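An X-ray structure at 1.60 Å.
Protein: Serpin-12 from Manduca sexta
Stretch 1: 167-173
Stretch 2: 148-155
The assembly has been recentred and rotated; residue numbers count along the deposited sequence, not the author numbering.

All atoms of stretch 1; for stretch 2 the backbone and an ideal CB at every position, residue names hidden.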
# COMPACT_ATOMS: atom_id res chain seq x y z
N MET A 167 -8.06 7.49 12.07
CA MET A 167 -8.09 6.32 11.22
C MET A 167 -6.67 5.85 10.94
O MET A 167 -5.80 6.66 10.59
CB MET A 167 -8.84 6.64 9.93
CG MET A 167 -10.23 7.25 10.24
SD MET A 167 -11.29 7.17 8.82
CE MET A 167 -11.72 5.43 8.81
N VAL A 168 -6.42 4.55 11.12
CA VAL A 168 -5.11 3.95 10.85
C VAL A 168 -5.27 2.76 9.92
O VAL A 168 -6.16 1.92 10.09
CB VAL A 168 -4.36 3.53 12.14
CG1 VAL A 168 -4.13 4.70 13.03
CG2 VAL A 168 -5.09 2.43 12.88
N ASN A 169 -4.41 2.69 8.91
CA ASN A 169 -4.37 1.55 8.00
C ASN A 169 -2.91 1.31 7.68
O ASN A 169 -2.27 2.16 7.05
CB ASN A 169 -5.18 1.81 6.73
CG ASN A 169 -6.65 2.02 7.03
OD1 ASN A 169 -7.10 3.14 7.32
ND2 ASN A 169 -7.41 0.92 6.98
N ALA A 170 -2.39 0.20 8.17
CA ALA A 170 -0.97 -0.10 8.05
C ALA A 170 -0.81 -1.47 7.41
O ALA A 170 -1.67 -2.34 7.54
CB ALA A 170 -0.31 -0.07 9.43
N VAL A 171 0.30 -1.66 6.70
CA VAL A 171 0.54 -2.96 6.06
C VAL A 171 2.04 -3.24 6.01
O VAL A 171 2.85 -2.34 5.75
CB VAL A 171 -0.10 -3.03 4.66
CG1 VAL A 171 0.52 -2.04 3.72
CG2 VAL A 171 0.00 -4.45 4.11
N TYR A 172 2.39 -4.49 6.29
CA TYR A 172 3.77 -4.98 6.23
C TYR A 172 3.79 -6.24 5.37
O TYR A 172 2.96 -7.13 5.57
CB TYR A 172 4.30 -5.31 7.63
CG TYR A 172 5.55 -6.15 7.65
CD1 TYR A 172 6.76 -5.64 7.20
CD2 TYR A 172 5.54 -7.44 8.16
CE1 TYR A 172 7.93 -6.41 7.24
CE2 TYR A 172 6.70 -8.22 8.20
CZ TYR A 172 7.88 -7.69 7.74
OH TYR A 172 9.04 -8.44 7.78
N PHE A 173 4.74 -6.32 4.44
CA PHE A 173 4.91 -7.54 3.67
C PHE A 173 6.37 -7.96 3.62
O PHE A 173 7.24 -7.15 3.32
CB PHE A 173 4.40 -7.40 2.22
CG PHE A 173 4.48 -8.69 1.43
CD1 PHE A 173 5.57 -8.95 0.60
CD2 PHE A 173 3.48 -9.63 1.53
CE1 PHE A 173 5.65 -10.13 -0.12
CE2 PHE A 173 3.55 -10.82 0.82
CZ PHE A 173 4.64 -11.07 -0.02
N UNK A 148 5.74 -6.07 14.95
CA UNK A 148 6.53 -4.98 15.50
C UNK A 148 7.25 -4.16 14.43
O UNK A 148 8.18 -3.41 14.75
CB UNK A 148 7.55 -5.54 16.49
N UNK A 149 6.82 -4.26 13.17
CA UNK A 149 7.48 -3.52 12.10
C UNK A 149 7.01 -2.07 11.99
O UNK A 149 7.75 -1.22 11.49
CB UNK A 149 7.25 -4.23 10.77
N UNK A 150 5.80 -1.78 12.43
CA UNK A 150 5.24 -0.43 12.38
C UNK A 150 4.85 -0.07 13.81
O UNK A 150 3.88 -0.61 14.35
CB UNK A 150 4.05 -0.34 11.43
N UNK A 151 5.62 0.82 14.44
CA UNK A 151 5.43 1.06 15.86
C UNK A 151 5.37 2.52 16.27
O UNK A 151 5.27 2.79 17.48
CB UNK A 151 6.56 0.38 16.64
N UNK A 152 5.44 3.47 15.34
CA UNK A 152 5.46 4.89 15.74
C UNK A 152 4.67 5.75 14.76
O UNK A 152 5.05 6.88 14.45
CB UNK A 152 6.90 5.40 15.83
N UNK A 153 3.53 5.24 14.27
CA UNK A 153 2.76 5.97 13.27
C UNK A 153 2.08 7.21 13.85
O UNK A 153 2.03 8.25 13.20
CB UNK A 153 1.71 5.05 12.65
N UNK A 154 1.53 7.11 15.07
CA UNK A 154 0.75 8.19 15.66
C UNK A 154 1.63 9.00 16.59
O UNK A 154 2.33 8.45 17.45
CB UNK A 154 -0.47 7.64 16.41
N UNK A 155 1.58 10.38 16.44
CA UNK A 155 2.33 11.23 17.36
C UNK A 155 1.41 11.79 18.44
O UNK A 155 0.26 12.17 18.16
CB UNK A 155 3.02 12.37 16.60

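Stretch 1 is a strand whose alternate side chains, Val-168, Ala-170 and Tyr-172, point toward a segment without regular secondary structure running nearly antiparallel to it, 165° apart end to end. No hydrogen bond joins the two, so side chains must make the fit.

Position 148 has a positive phi of 62° with psi 18°, a left-handed turn conformation that favours glycine, asparagine or aspartate. Nothing of stretch 1 lies within 5.5 Å of its ideal CB, so a polar group costs nothing here. Asp-148 makes no contact with the strand.

At position 149 the CB points toward the strand, and its ideal position is 3.9 Å from Tyr-172 CD1. An aromatic face is on offer: leucine, methionine, or the methylenes of lysine or arginine could cover it. The deposited Lys-149 sets its CG 3.5 Å from the centroid of the Tyr-172 ring, only 10° off the normal, a CH-pi contact over the face. With chi1 and chi2 both m, the aliphatic part meets the ring while NZ hydrogen-bonds to a residue just outside the stretches.

Position 150 also points toward the strand, but its ideal CB is 4.8 Å from Ala-170 CB. The small alanine leaves a gap that a CB alone does not close, so isoleucine, leucine or methionine would suit, and the extended backbone (-124/107) is comfortable for a beta-branched residue. Ile-150, m then t, sends CD1 down to 3.8 Å from Ala-170 CB; the same CD1 is 3.6 Å from Val-171 O, a packing contact against the backbone.

Positions 151 and 152 have nothing of stretch 1 near their CB atoms, so the strand sets no demand and polar residues are natural candidates. They are Asp-151 and Lys-152, linked by a long salt bridge, Lys-152 NZ to Asp-151 OD2 at 3.9 Å.

Position 153 points back toward the strand, though from farther off: its CA lies 8.5 Å from Val-168 CA. Leucine, isoleucine or methionine could span the space. Leu-153, t then p, brings CD2 to 4.3 Å from Val-168 CG1.

Position 154 points toward the strand too, again with no atom of it within 5.5 Å of the ideal CB. Valine, isoleucine or leucine could reach the Val-168 methyl; Val-154 does so with CG2, 4.3 Å from Val-168 CG1, so one valine methyl meets both neighbours.

Position 155 is out of reach and leaves the choice open. Ser-155 OG hydrogen-bonds just outside the stretches.

Stretch 2 (148-155) DKIDKLVS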
# COMPACT_ATOMS: atom_id res chain seq x y z
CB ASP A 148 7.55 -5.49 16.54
CG ASP A 148 6.88 -6.00 17.80
OD1 ASP A 148 7.21 -7.12 18.23
OD2 ASP A 148 6.02 -5.28 18.35
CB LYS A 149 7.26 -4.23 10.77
CG LYS A 149 8.00 -5.55 10.67
CD LYS A 149 9.48 -5.36 10.93
CE LYS A 149 10.22 -6.68 10.85
NZ LYS A 149 9.48 -7.75 11.57
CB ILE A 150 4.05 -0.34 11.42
CG1 ILE A 150 4.50 -0.76 10.01
CG2 ILE A 150 3.46 1.07 11.42
CD1 ILE A 150 3.35 -1.00 9.04
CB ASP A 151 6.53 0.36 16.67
CG ASP A 151 7.91 0.96 16.42
OD1 ASP A 151 8.12 1.62 15.38
OD2 ASP A 151 8.80 0.77 17.28
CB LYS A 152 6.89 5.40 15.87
CG LYS A 152 7.71 4.75 16.99
CD LYS A 152 7.22 5.17 18.37
CE LYS A 152 7.44 4.07 19.42
NZ LYS A 152 8.88 3.84 19.75
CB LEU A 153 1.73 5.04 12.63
CG LEU A 153 0.79 5.66 11.58
CD1 LEU A 153 1.58 6.24 10.41
CD2 LEU A 153 -0.24 4.63 11.09
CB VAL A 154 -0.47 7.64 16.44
CG1 VAL A 154 -1.25 8.78 17.08
CG2 VAL A 154 -1.36 6.83 15.52
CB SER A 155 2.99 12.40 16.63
OG SER A 155 3.56 13.30 17.56
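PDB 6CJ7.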